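Local atomic coordinates of cobalamin biosynthesis protein CobN (PDB entry 7C6O), a protein that is the large, catalytic subunit of cobaltochelatase, which probably binds the corrin substrate and inserts cobalt into it during cobalamin biosynthesis. Residues Q712-V717 / E762-L767; D694-D699 / I720-Q725; L591-G596 / T1063-I1068. One frame throughout, in Å; residues are numbered along the deposited sequence. Where two conformers were deposited one is given.

Interaction 1: Q712-V717 / E762-L767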
ATOM      1  N   GLN A 712     -10.858   0.037  28.271  1.00 24.65           N
ATOM      2  CA  GLN A 712     -10.510   0.166  26.858  1.00 26.58           C
ATOM      3  C   GLN A 712      -9.920  -1.130  26.318  1.00 24.73           C
ATOM      4  O   GLN A 712     -10.151  -1.488  25.157  1.00 24.49           O
ATOM      5  CB  GLN A 712      -9.537   1.327  26.652  1.00 30.82           C
ATOM      6  CG  GLN A 712     -10.093   2.687  27.055  1.00 38.59           C
ATOM      7  CD  GLN A 712     -10.027   2.932  28.554  1.00 46.06           C
ATOM      8  OE1 GLN A 712      -9.097   2.484  29.227  1.00 48.66           O
ATOM      9  NE2 GLN A 712     -11.018   3.641  29.083  1.00 48.87           N
ATOM     10  N   GLU A 713      -9.154  -1.845  27.145  1.00 21.55           N
ATOM     11  CA  GLU A 713      -8.675  -3.166  26.751  1.00 20.51           C
ATOM     12  C   GLU A 713      -9.830  -4.149  26.610  1.00 19.35           C
ATOM     13  O   GLU A 713      -9.848  -4.963  25.680  1.00 16.99           O
ATOM     14  CB  GLU A 713      -7.656  -3.682  27.768  1.00 21.53           C
ATOM     15  CG  GLU A 713      -7.105  -5.063  27.456  1.00 21.23           C
ATOM     16  CD  GLU A 713      -6.156  -5.567  28.528  1.00 27.16           C
ATOM     17  OE1 GLU A 713      -6.544  -5.570  29.717  1.00 29.12           O
ATOM     18  OE2 GLU A 713      -5.019  -5.950  28.183  1.00 30.84           O
ATOM     19  N   LEU A 714     -10.801  -4.088  27.525  1.00 20.80           N
ATOM     20  CA  LEU A 714     -11.952  -4.983  27.453  1.00 20.90           C
ATOM     21  C   LEU A 714     -12.755  -4.748  26.177  1.00 18.91           C
ATOM     22  O   LEU A 714     -13.091  -5.697  25.460  1.00 18.88           O
ATOM     23  CB  LEU A 714     -12.827  -4.798  28.694  1.00 21.80           C
ATOM     24  CG  LEU A 714     -14.244  -5.377  28.693  1.00 23.60           C
ATOM     25  CD1 LEU A 714     -14.230  -6.872  28.458  1.00 26.03           C
ATOM     26  CD2 LEU A 714     -14.946  -5.054  30.005  1.00 20.44           C
ATOM     27  N   ASP A 715     -13.064  -3.484  25.876  1.00 17.76           N
ATOM     28  CA  ASP A 715     -13.840  -3.173  24.677  1.00 19.35           C
ATOM     29  C   ASP A 715     -13.097  -3.571  23.408  1.00 17.85           C
ATOM     30  O   ASP A 715     -13.698  -4.106  22.470  1.00 17.35           O
ATOM     31  CB  ASP A 715     -14.186  -1.684  24.644  1.00 24.50           C
ATOM     32  CG  ASP A 715     -15.367  -1.337  25.530  1.00 30.98           C
ATOM     33  OD1 ASP A 715     -16.395  -2.043  25.462  1.00 31.53           O
ATOM     34  OD2 ASP A 715     -15.264  -0.356  26.296  1.00 33.64           O
ATOM     35  N   LEU A 716     -11.789  -3.309  23.355  1.00 19.53           N
ATOM     36  CA  LEU A 716     -11.027  -3.644  22.157  1.00 18.62           C
ATOM     37  C   LEU A 716     -10.944  -5.152  21.958  1.00 19.39           C
ATOM     38  O   LEU A 716     -11.128  -5.647  20.839  1.00 18.69           O
ATOM     39  CB  LEU A 716      -9.634  -3.024  22.235  1.00 19.58           C
ATOM     40  CG  LEU A 716      -8.731  -3.204  21.014  1.00 21.74           C
ATOM     41  CD1 LEU A 716      -9.434  -2.735  19.752  1.00 19.25           C
ATOM     42  CD2 LEU A 716      -7.429  -2.446  21.214  1.00 23.92           C
ATOM     43  N   VAL A 717     -10.678  -5.902  23.031  1.00 18.90           N
ATOM     44  CA  VAL A 717     -10.638  -7.358  22.921  1.00 19.83           C
ATOM     45  C   VAL A 717     -11.995  -7.896  22.484  1.00 20.97           C
ATOM     46  O   VAL A 717     -12.079  -8.779  21.620  1.00 20.51           O
ATOM     47  CB  VAL A 717     -10.179  -7.987  24.250  1.00 21.18           C
ATOM     48  CG1 VAL A 717     -10.404  -9.490  24.229  1.00 20.65           C
ATOM     49  CG2 VAL A 717      -8.709  -7.677  24.497  1.00 20.65           C
ATOM     50  N   GLU A 762     -19.492 -10.153  29.759  1.00 30.79           N
ATOM     51  CA  GLU A 762     -19.312 -10.720  31.092  1.00 34.07           C
ATOM     52  C   GLU A 762     -18.153 -11.710  31.117  1.00 30.08           C
ATOM     53  O   GLU A 762     -17.335 -11.695  32.045  1.00 30.02           O
ATOM     54  CB  GLU A 762     -20.610 -11.391  31.545  1.00 39.26           C
ATOM     55  CG  GLU A 762     -20.689 -11.675  33.031  1.00 45.28           C
ATOM     56  CD  GLU A 762     -22.024 -12.272  33.432  1.00 51.52           C
ATOM     57  OE1 GLU A 762     -22.539 -13.135  32.688  1.00 52.88           O
ATOM     58  OE2 GLU A 762     -22.564 -11.872  34.485  1.00 54.36           O
ATOM     59  N   LEU A 763     -18.062 -12.570  30.100  1.00 28.84           N
ATOM     60  CA  LEU A 763     -16.994 -13.565  30.048  1.00 28.74           C
ATOM     61  C   LEU A 763     -15.624 -12.911  29.905  1.00 29.10           C
ATOM     62  O   LEU A 763     -14.678 -13.272  30.615  1.00 30.35           O
ATOM     63  CB  LEU A 763     -17.243 -14.540  28.896  1.00 31.09           C
ATOM     64  CG  LEU A 763     -18.331 -15.599  29.083  1.00 31.82           C
ATOM     65  CD1 LEU A 763     -18.566 -16.348  27.783  1.00 30.13           C
ATOM     66  CD2 LEU A 763     -17.948 -16.561  30.197  1.00 34.96           C
ATOM     67  N   VAL A 764     -15.492 -11.955  28.981  1.00 25.59           N
ATOM     68  CA  VAL A 764     -14.194 -11.328  28.752  1.00 22.61           C
ATOM     69  C   VAL A 764     -13.778 -10.501  29.963  1.00 24.01           C
ATOM     70  O   VAL A 764     -12.598 -10.464  30.329  1.00 23.37           O
ATOM     71  CB  VAL A 764     -14.227 -10.480  27.467  1.00 22.09           C
ATOM     72  CG1 VAL A 764     -12.859  -9.871  27.188  1.00 18.85           C
ATOM     73  CG2 VAL A 764     -14.668 -11.330  26.291  1.00 18.89           C
ATOM     74  N   ALA A 765     -14.739  -9.831  30.607  1.00 25.48           N
ATOM     75  CA  ALA A 765     -14.424  -9.069  31.811  1.00 27.99           C
ATOM     76  C   ALA A 765     -13.950  -9.986  32.931  1.00 30.33           C
ATOM     77  O   ALA A 765     -13.078  -9.612  33.723  1.00 31.02           O
ATOM     78  CB  ALA A 765     -15.640  -8.261  32.259  1.00 28.53           C
ATOM     79  N   ALA A 766     -14.511 -11.195  33.008  1.00 32.35           N
ATOM     80  CA  ALA A 766     -14.058 -12.154  34.009  1.00 35.56           C
ATOM     81  C   ALA A 766     -12.664 -12.671  33.679  1.00 36.19           C
ATOM     82  O   ALA A 766     -11.820 -12.811  34.573  1.00 38.34           O
ATOM     83  CB  ALA A 766     -15.052 -13.309  34.120  1.00 35.38           C
ATOM     84  N   LEU A 767     -12.404 -12.959  32.400  1.00 34.37           N
ATOM     85  CA  LEU A 767     -11.070 -13.388  31.993  1.00 31.61           C
ATOM     86  C   LEU A 767     -10.041 -12.299  32.263  1.00 31.70           C
ATOM     87  O   LEU A 767      -8.924 -12.584  32.712  1.00 30.52           O
ATOM     88  CB  LEU A 767     -11.070 -13.771  30.514  1.00 29.19           C
ATOM     89  CG  LEU A 767      -9.743 -14.281  29.948  1.00 28.33           C
ATOM     90  CD1 LEU A 767      -9.326 -15.561  30.656  1.00 28.51           C
ATOM     91  CD2 LEU A 767      -9.844 -14.501  28.447  1.00 27.17           C
TER

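Interaction 2: D694-D699 / I720-Q725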
ATOM      1  N   ASP A 694     -25.047  -1.783  17.390  1.00 16.91           N
ATOM      2  CA  ASP A 694     -24.056  -2.836  17.563  1.00 18.27           C
ATOM      3  C   ASP A 694     -22.728  -2.543  16.877  1.00 16.70           C
ATOM      4  O   ASP A 694     -21.720  -3.172  17.219  1.00 19.78           O
ATOM      5  CB  ASP A 694     -24.621  -4.159  17.033  1.00 18.23           C
ATOM      6  CG  ASP A 694     -23.829  -5.365  17.490  1.00 20.35           C
ATOM      7  OD1 ASP A 694     -23.582  -5.488  18.709  1.00 22.59           O
ATOM      8  OD2 ASP A 694     -23.469  -6.198  16.632  1.00 20.76           O
ATOM      9  N   VAL A 695     -22.698  -1.609  15.927  1.00 12.63           N
ATOM     10  CA  VAL A 695     -21.493  -1.382  15.138  1.00 14.65           C
ATOM     11  C   VAL A 695     -20.368  -0.861  16.025  1.00 17.04           C
ATOM     12  O   VAL A 695     -20.596  -0.120  16.993  1.00 16.43           O
ATOM     13  CB  VAL A 695     -21.793  -0.415  13.979  1.00 18.18           C
ATOM     14  CG1 VAL A 695     -22.123   0.978  14.503  1.00 16.95           C
ATOM     15  CG2 VAL A 695     -20.623  -0.371  12.999  1.00 19.49           C
ATOM     16  N   GLN A 696     -19.140  -1.271  15.714  1.00 16.14           N
ATOM     17  CA  GLN A 696     -17.972  -0.762  16.419  1.00 17.73           C
ATOM     18  C   GLN A 696     -17.586   0.604  15.866  1.00 13.07           C
ATOM     19  O   GLN A 696     -17.519   0.793  14.648  1.00 14.86           O
ATOM     20  CB  GLN A 696     -16.800  -1.734  16.281  1.00 22.27           C
ATOM     21  CG  GLN A 696     -17.004  -3.066  16.985  1.00 20.66           C
ATOM     22  CD  GLN A 696     -16.914  -2.943  18.494  0.73 20.23           C
ATOM     23  OE1 GLN A 696     -17.555  -3.694  19.229  0.33 22.11           O
ATOM     24  NE2 GLN A 696     -16.108  -2.000  18.961  0.52 21.58           N
ATOM     25  N   ILE A 697     -17.335   1.556  16.763  1.00 12.30           N
ATOM     26  CA  ILE A 697     -16.833   2.872  16.391  1.00 13.82           C
ATOM     27  C   ILE A 697     -15.631   3.178  17.270  1.00 14.29           C
ATOM     28  O   ILE A 697     -15.415   2.549  18.309  1.00 15.07           O
ATOM     29  CB  ILE A 697     -17.893   3.985  16.537  1.00 13.04           C
ATOM     30  CG1 ILE A 697     -18.316   4.120  18.001  1.00 14.33           C
ATOM     31  CG2 ILE A 697     -19.096   3.708  15.648  1.00 12.65           C
ATOM     32  CD1 ILE A 697     -19.240   5.292  18.266  1.00 18.28           C
ATOM     33  N   ARG A 698     -14.831   4.149  16.846  0.46 10.51           N
ATOM     34  CA  ARG A 698     -13.675   4.504  17.654  0.60 12.59           C
ATOM     35  C   ARG A 698     -14.118   5.237  18.914  0.46  9.26           C
ATOM     36  O   ARG A 698     -15.073   6.021  18.899  0.46  9.19           O
ATOM     37  CB  ARG A 698     -12.678   5.339  16.855  0.60 14.77           C
ATOM     38  CG  ARG A 698     -13.147   6.705  16.410  0.60 14.32           C
ATOM     39  CD  ARG A 698     -12.036   7.348  15.594  0.60 16.77           C
ATOM     40  NE  ARG A 698     -12.399   8.629  14.996  0.60 19.99           N
ATOM     41  CZ  ARG A 698     -13.137   8.753  13.897  0.60 21.63           C
ATOM     42  NH1 ARG A 698     -13.614   7.672  13.295  0.60 19.92           N
ATOM     43  NH2 ARG A 698     -13.406   9.957  13.407  0.60 23.48           N
ATOM     44  N   ASP A 699     -13.429   4.951  20.013  1.00 12.34           N
ATOM     45  CA  ASP A 699     -13.741   5.441  21.348  1.00 17.12           C
ATOM     46  C   ASP A 699     -12.561   6.224  21.906  1.00 17.72           C
ATOM     47  O   ASP A 699     -12.272   6.199  23.106  1.00 20.79           O
ATOM     48  CB  ASP A 699     -14.129   4.284  22.266  1.00 20.85           C
ATOM     49  CG  ASP A 699     -14.793   4.753  23.542  1.00 25.11           C
ATOM     50  OD1 ASP A 699     -15.630   5.676  23.469  1.00 25.51           O
ATOM     51  OD2 ASP A 699     -14.478   4.194  24.613  1.00 28.03           O
ATOM     52  N   ILE A 720     -12.308  -7.397  18.807  1.00 17.53           N
ATOM     53  CA  ILE A 720     -11.458  -8.317  18.056  1.00 18.60           C
ATOM     54  C   ILE A 720     -12.076  -9.710  18.024  1.00 18.38           C
ATOM     55  O   ILE A 720     -12.092 -10.376  16.981  1.00 18.68           O
ATOM     56  CB  ILE A 720     -10.039  -8.335  18.656  1.00 18.86           C
ATOM     57  CG1 ILE A 720      -9.336  -6.999  18.388  1.00 17.34           C
ATOM     58  CG2 ILE A 720      -9.231  -9.500  18.102  1.00 20.35           C
ATOM     59  CD1 ILE A 720      -8.047  -6.815  19.156  1.00 17.92           C
ATOM     60  N   LEU A 721     -12.609 -10.164  19.159  1.00 19.57           N
ATOM     61  CA  LEU A 721     -13.149 -11.514  19.270  1.00 21.98           C
ATOM     62  C   LEU A 721     -14.492 -11.690  18.576  1.00 23.21           C
ATOM     63  O   LEU A 721     -14.939 -12.832  18.422  1.00 22.83           O
ATOM     64  CB  LEU A 721     -13.297 -11.904  20.741  1.00 19.55           C
ATOM     65  CG  LEU A 721     -12.008 -12.053  21.549  1.00 18.44           C
ATOM     66  CD1 LEU A 721     -12.333 -12.425  22.990  1.00 19.94           C
ATOM     67  CD2 LEU A 721     -11.100 -13.090  20.905  1.00 18.87           C
ATOM     68  N   ARG A 722     -15.154 -10.604  18.168  1.00 22.04           N
ATOM     69  CA  ARG A 722     -16.463 -10.748  17.541  1.00 22.95           C
ATOM     70  C   ARG A 722     -16.365 -11.433  16.185  1.00 23.29           C
ATOM     71  O   ARG A 722     -17.301 -12.127  15.771  1.00 25.67           O
ATOM     72  CB  ARG A 722     -17.138  -9.383  17.398  1.00 22.78           C
ATOM     73  CG  ARG A 722     -18.607  -9.475  17.012  1.00 25.64           C
ATOM     74  CD  ARG A 722     -19.194  -8.120  16.663  1.00 22.43           C
ATOM     75  NE  ARG A 722     -19.346  -7.251  17.827  1.00 23.66           N
ATOM     76  CZ  ARG A 722     -19.875  -6.033  17.774  1.00 20.75           C
ATOM     77  NH1 ARG A 722     -20.300  -5.544  16.615  1.00 18.95           N
ATOM     78  NH2 ARG A 722     -19.980  -5.302  18.876  1.00 21.55           N
ATOM     79  N   ALA A 723     -15.247 -11.267  15.490  1.00 22.30           N
ATOM     80  CA  ALA A 723     -15.104 -11.818  14.153  1.00 19.52           C
ATOM     81  C   ALA A 723     -14.667 -13.274  14.201  1.00 21.29           C
ATOM     82  O   ALA A 723     -14.017 -13.722  15.152  1.00 18.24           O
ATOM     83  CB  ALA A 723     -14.086 -11.011  13.348  1.00 20.86           C
ATOM     84  N   ARG A 724     -15.045 -14.022  13.168  1.00 23.42           N
ATOM     85  CA  ARG A 724     -14.469 -15.343  12.973  0.53 28.64           C
ATOM     86  C   ARG A 724     -12.989 -15.188  12.636  1.00 27.73           C
ATOM     87  O   ARG A 724     -12.608 -14.340  11.821  1.00 23.74           O
ATOM     88  CB  ARG A 724     -15.227 -16.104  11.878  0.53 31.28           C
ATOM     89  CG  ARG A 724     -14.490 -16.295  10.557  0.53 33.94           C
ATOM     90  CD  ARG A 724     -14.746 -15.149   9.585  0.53 36.05           C
ATOM     91  NE  ARG A 724     -13.874 -15.236   8.416  0.53 35.87           N
ATOM     92  CZ  ARG A 724     -12.820 -14.452   8.208  0.53 32.40           C
ATOM     93  NH1 ARG A 724     -12.511 -13.505   9.084  0.53 30.53           N
ATOM     94  NH2 ARG A 724     -12.080 -14.610   7.119  0.53 28.06           N
ATOM     95  N   GLN A 725     -12.150 -15.983  13.288  1.00 24.82           N
ATOM     96  CA  GLN A 725     -10.710 -15.795  13.191  1.00 22.21           C
ATOM     97  C   GLN A 725     -10.128 -16.572  12.019  1.00 21.42           C
ATOM     98  O   GLN A 725     -10.331 -17.785  11.904  1.00 19.55           O
ATOM     99  CB  GLN A 725     -10.026 -16.220  14.492  1.00 19.22           C
ATOM    100  CG  GLN A 725     -10.512 -15.477  15.728  1.00 18.79           C
ATOM    101  CD  GLN A 725     -10.260 -13.980  15.657  1.00 20.11           C
ATOM    102  OE1 GLN A 725      -9.393 -13.513  14.912  1.00 20.17           O
ATOM    103  NE2 GLN A 725     -11.023 -13.219  16.433  1.00 19.84           N
TER

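Interaction 3: L591-G596 / T1063-I1068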
ATOM      1  N   LEU A 591      -0.341   3.565  10.636  1.00 15.11           N
ATOM      2  CA  LEU A 591      -1.474   2.774  11.100  1.00 13.62           C
ATOM      3  C   LEU A 591      -1.461   1.381  10.476  1.00 12.10           C
ATOM      4  O   LEU A 591      -1.301   1.233   9.262  1.00 13.44           O
ATOM      5  CB  LEU A 591      -2.775   3.500  10.763  1.00 13.59           C
ATOM      6  CG  LEU A 591      -4.082   2.825  11.168  1.00 16.92           C
ATOM      7  CD1 LEU A 591      -4.135   2.582  12.675  1.00 16.69           C
ATOM      8  CD2 LEU A 591      -5.268   3.664  10.709  1.00 15.55           C
ATOM      9  N   VAL A 592      -1.654   0.360  11.317  1.00 11.11           N
ATOM     10  CA  VAL A 592      -1.467  -1.027  10.891  1.00 12.67           C
ATOM     11  C   VAL A 592      -2.493  -1.444   9.840  1.00 13.41           C
ATOM     12  O   VAL A 592      -2.195  -2.279   8.975  1.00 12.36           O
ATOM     13  CB  VAL A 592      -1.497  -1.966  12.116  1.00 14.57           C
ATOM     14  CG1 VAL A 592      -2.837  -1.872  12.846  1.00 15.16           C
ATOM     15  CG2 VAL A 592      -1.206  -3.407  11.704  1.00 13.99           C
ATOM     16  N   ASN A 593      -3.706  -0.887   9.875  1.00 12.78           N
ATOM     17  CA  ASN A 593      -4.746  -1.304   8.942  1.00 13.00           C
ATOM     18  C   ASN A 593      -4.842  -0.396   7.720  1.00 11.58           C
ATOM     19  O   ASN A 593      -5.868  -0.400   7.033  1.00 14.17           O
ATOM     20  CB  ASN A 593      -6.102  -1.397   9.647  1.00 15.98           C
ATOM     21  CG  ASN A 593      -6.644  -0.047  10.062  1.00 18.88           C
ATOM     22  OD1 ASN A 593      -6.181   0.543  11.034  1.00 19.84           O
ATOM     23  ND2 ASN A 593      -7.648   0.438   9.341  1.00 20.09           N
ATOM     24  N   ASP A 594      -3.784   0.360   7.413  1.00 11.98           N
ATOM     25  CA  ASP A 594      -3.682   1.123   6.168  1.00 13.40           C
ATOM     26  C   ASP A 594      -2.481   0.619   5.369  1.00 14.99           C
ATOM     27  O   ASP A 594      -1.506   1.355   5.158  1.00 11.17           O
ATOM     28  CB  ASP A 594      -3.565   2.622   6.440  1.00 15.57           C
ATOM     29  CG  ASP A 594      -4.878   3.238   6.893  1.00 22.02           C
ATOM     30  OD1 ASP A 594      -5.902   2.521   6.924  1.00 24.00           O
ATOM     31  OD2 ASP A 594      -4.886   4.443   7.216  1.00 24.96           O
ATOM     32  N   PRO A 595      -2.527  -0.633   4.894  1.00 13.96           N
ATOM     33  CA  PRO A 595      -1.337  -1.207   4.239  1.00 13.38           C
ATOM     34  C   PRO A 595      -0.935  -0.506   2.955  1.00 14.07           C
ATOM     35  O   PRO A 595       0.264  -0.356   2.693  1.00 14.27           O
ATOM     36  CB  PRO A 595      -1.756  -2.660   3.978  1.00 13.67           C
ATOM     37  CG  PRO A 595      -3.245  -2.621   3.933  1.00 11.32           C
ATOM     38  CD  PRO A 595      -3.651  -1.585   4.927  1.00 13.98           C
ATOM     39  N   GLY A 596      -1.900  -0.081   2.138  1.00 15.46           N
ATOM     40  CA  GLY A 596      -1.554   0.508   0.853  1.00 15.78           C
ATOM     41  C   GLY A 596      -0.781   1.805   0.995  1.00 14.66           C
ATOM     42  O   GLY A 596       0.244   2.013   0.338  1.00 11.29           O
ATOM     43  N   THR A1063     -13.167  -1.895   6.215  1.00 18.53           N
ATOM     44  CA  THR A1063     -12.528  -1.777   7.517  1.00 19.92           C
ATOM     45  C   THR A1063     -13.401  -0.924   8.428  1.00 20.47           C
ATOM     46  O   THR A1063     -14.069   0.009   7.973  1.00 17.83           O
ATOM     47  CB  THR A1063     -11.097  -1.199   7.386  1.00 22.50           C
ATOM     48  OG1 THR A1063     -10.208  -1.900   8.268  1.00 23.44           O
ATOM     49  CG2 THR A1063     -11.054   0.286   7.706  1.00 23.27           C
ATOM     50  N   ARG A1064     -13.424  -1.277   9.713  1.00 18.98           N
ATOM     51  CA  ARG A1064     -14.295  -0.625  10.683  1.00 18.39           C
ATOM     52  C   ARG A1064     -13.613   0.501  11.445  1.00 18.44           C
ATOM     53  O   ARG A1064     -14.304   1.282  12.108  1.00 21.57           O
ATOM     54  CB  ARG A1064     -14.838  -1.654  11.683  1.00 22.97           C
ATOM     55  CG  ARG A1064     -16.134  -2.307  11.252  0.66 26.36           C
ATOM     56  CD  ARG A1064     -17.313  -1.359  11.420  1.00 28.75           C
ATOM     57  NE  ARG A1064     -18.488  -1.825  10.686  0.78 28.71           N
ATOM     58  CZ  ARG A1064     -19.011  -1.198   9.636  0.52 31.68           C
ATOM     59  NH1 ARG A1064     -18.475  -0.065   9.202  1.00 34.73           N
ATOM     60  NH2 ARG A1064     -20.077  -1.700   9.028  0.79 32.18           N
ATOM     61  N   GLU A1065     -12.285   0.605  11.366  1.00 15.63           N
ATOM     62  CA  GLU A1065     -11.558   1.624  12.115  1.00 19.21           C
ATOM     63  C   GLU A1065     -11.920   3.041  11.683  1.00 25.94           C
ATOM     64  O   GLU A1065     -11.766   3.976  12.476  1.00 30.39           O
ATOM     65  CB  GLU A1065     -10.052   1.402  11.965  1.00 16.92           C
ATOM     66  CG  GLU A1065      -9.529   0.144  12.659  1.00 18.24           C
ATOM     67  CD  GLU A1065      -9.682  -1.123  11.825  1.00 16.26           C
ATOM     68  OE1 GLU A1065     -10.400  -1.106  10.801  1.00 15.84           O
ATOM     69  OE2 GLU A1065      -9.077  -2.147  12.203  1.00 14.78           O
ATOM     70  N   HIS A1066     -12.386   3.225  10.450  1.00 20.82           N
ATOM     71  CA  HIS A1066     -12.843   4.522   9.974  1.00 23.02           C
ATOM     72  C   HIS A1066     -14.080   4.305   9.114  1.00 19.17           C
ATOM     73  O   HIS A1066     -14.406   3.177   8.738  1.00 19.34           O
ATOM     74  CB  HIS A1066     -11.751   5.253   9.182  1.00 28.17           C
ATOM     75  CG  HIS A1066     -11.417   4.602   7.876  1.00 27.96           C
ATOM     76  ND1 HIS A1066     -10.323   3.781   7.710  1.00 28.09           N
ATOM     77  CD2 HIS A1066     -12.040   4.647   6.673  1.00 28.04           C
ATOM     78  CE1 HIS A1066     -10.282   3.353   6.461  1.00 28.88           C
ATOM     79  NE2 HIS A1066     -11.315   3.860   5.812  1.00 28.51           N
ATOM     80  N   ASP A1067     -14.771   5.398   8.793  1.00 17.38           N
ATOM     81  CA  ASP A1067     -15.990   5.316   7.995  1.00 14.98           C
ATOM     82  C   ASP A1067     -15.914   6.308   6.837  1.00 13.28           C
ATOM     83  O   ASP A1067     -14.916   7.013   6.655  1.00 15.00           O
ATOM     84  CB  ASP A1067     -17.244   5.544   8.857  1.00 15.25           C
ATOM     85  CG  ASP A1067     -17.209   6.850   9.632  1.00 17.09           C
ATOM     86  OD1 ASP A1067     -17.026   7.921   9.013  1.00 14.35           O
ATOM     87  OD2 ASP A1067     -17.395   6.807  10.870  1.00 17.19           O
ATOM     88  N   ILE A1068     -16.988   6.360   6.045  1.00 12.62           N
ATOM     89  CA  ILE A1068     -16.965   7.139   4.809  1.00 13.88           C
ATOM     90  C   ILE A1068     -16.970   8.638   5.051  1.00 16.73           C
ATOM     91  O   ILE A1068     -16.716   9.406   4.114  1.00 18.70           O
ATOM     92  CB  ILE A1068     -18.144   6.763   3.888  1.00 12.49           C
ATOM     93  CG1 ILE A1068     -19.482   7.084   4.556  1.00 16.46           C
ATOM     94  CG2 ILE A1068     -18.069   5.294   3.510  1.00 14.92           C
ATOM     95  CD1 ILE A1068     -20.665   7.047   3.597  1.00 17.69           C
TER
HETATM   96  O   HOH W   1      -8.134   3.160   8.645  1.00 29.12           O

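Interaction 1: Q712-V717 / E762-L767
Helices 712-717 and 762-767 run in roughly opposed directions, 131° between them, and their axes come within 10.0 Å, with Leu-714 and Ala-765 as the facing CA pair at 6.5 Å. Leu-714 and Val-764 carry most of the contact. The CG of Leu-714 stands trans to the backbone N (chi1 166°), and the forked end reaches across the gap. One prong, CD1, lies 3.5 Å from Val-764 CG1 and also approaches the backbone N of Ala-765; the other, CD2, meets Ala-765 CB at 4.0 Å. A branched leucine suits this place because its two methyls can serve two neighbouring residues, while the small Ala-765 lets the tip settle close to the helix backbone.

Both helices belong to the helical part of the chain that follows strand 696-698, and they pack as members of a helix bundle; between the two segments the touching groups are aliphatic. One turn further along, the CB of Val-717 is directed toward the partner helix, and its CG1 touches Val-764 CG1 at 3.9 Å. That single methyl of Val-764 is therefore shared by Leu-714 and Val-717. Helix 784-801 adds Ile-798 and Leu-801 against Val-717, and Trp-772 packs on Val-764. Polar links join the same pair of helices beside the apolar seam: Asp-715 forms a salt bridge with Arg-761, and Glu-713 accepts a hydrogen bond from Gln-768.

Interaction 2: D694-D699 / I720-Q725
Arg-722 sends its guanidinium between Asp-694 and Gln-696, whose side chains lie over opposite faces of it. The carboxylate of Asp-694 is almost parallel to the guanidinium, 8° between planes, and OD2 sits 3.2 Å from NH1. This salt bridge works through charge alone, because the oxygen lies well out of the guanidinium plane. Across the other face comes Gln-696, its amide inclined at 64° and its CG toward the rim, 3.9 Å above the plane; Gln-696 OE1 comes within 2.9 Å of Arg-722 NH2, at an angle too poor for a hydrogen bond.

The directed bond is made at the edge: NH1 donates to the backbone O of Asp-694 at 2.8 Å, and NH2 adds a weak bond to the same oxygen. The arginine chain bends at chi3 (-71°), which turns its flat end toward that carbonyl. Arginine suits the place because its flat cation can give N-H groups at its rim while both faces are covered. Asp-694 OD1 is engaged by Arg-619 and Arg-737, so several cations share the acid. Here an arginine from the C-terminal part of helix 710-722 ties it to the junction where helix 675-694 gives way to strand 696-698 of a two-stranded antiparallel ribbon.

Interaction 3: L591-G596 / T1063-I1068
Stacking joins Asn-593 to Glu-1065: the amide and carboxylate planes are 14° apart, and Asn-593 CG lies 3.7 Å from Glu-1065 CD. The two side chains arrive from opposite directions, that of Glu-1065 folded at chi2 (84°) so that its flat end lies over the amide. No direct bond results, since Asn-593 ND2 and Glu-1065 OE1 are 3.5 Å apart at a poor angle, and the buried Asn-593 OD1 finds no partner in the model.

Direct hydrogen bonds instead hold the carboxylate: Thr-1063 OG1 donates to Glu-1065 OE1 at 2.7 Å, on the syn side but tilted out of the carboxylate plane, and Ser-827 bonds OE2.

A water extends the contact to Asp-594 and His-1066. It accepts from Asn-593 ND2 at 2.9 Å and donates to Asp-594 OD1 at 2.9 Å; it lies 2.5 Å from His-1066 ND1, unusually short, so the details of that link are doubtful. Asp-594 is also salt-bridged to Arg-892, and His-1066 NE2 bonds Tyr-1074. The site is a buried polar interface between loops: the type I turn 591-594, which leads from strand 586-591 into helix 595-604, meets the loop following strand 1056-1061.

Overall arrangement
From the N terminus, segment 591-596 comes first, and its partner 1063-1068 is 467 residues further on, so interaction 3 closes a very long loop that holds both other contacts. Within it, interaction 2 closes the short connection from 694-699 to 720-725; interaction 1 closes that from 712-717 to 762-767, which begins inside the first and ends beyond it, so the two cross and share helix 710-722. They also touch, Val-764 CG2 lying 4.2 Å from Leu-721 CD1. Interaction 2 reaches interaction 3 through Val-695 CG2, 3.5 Å from Arg-1064 NE. The contacts thus run from the outlying helices, through the start of the ribbon at 695-698, to the loops beside two central sheets.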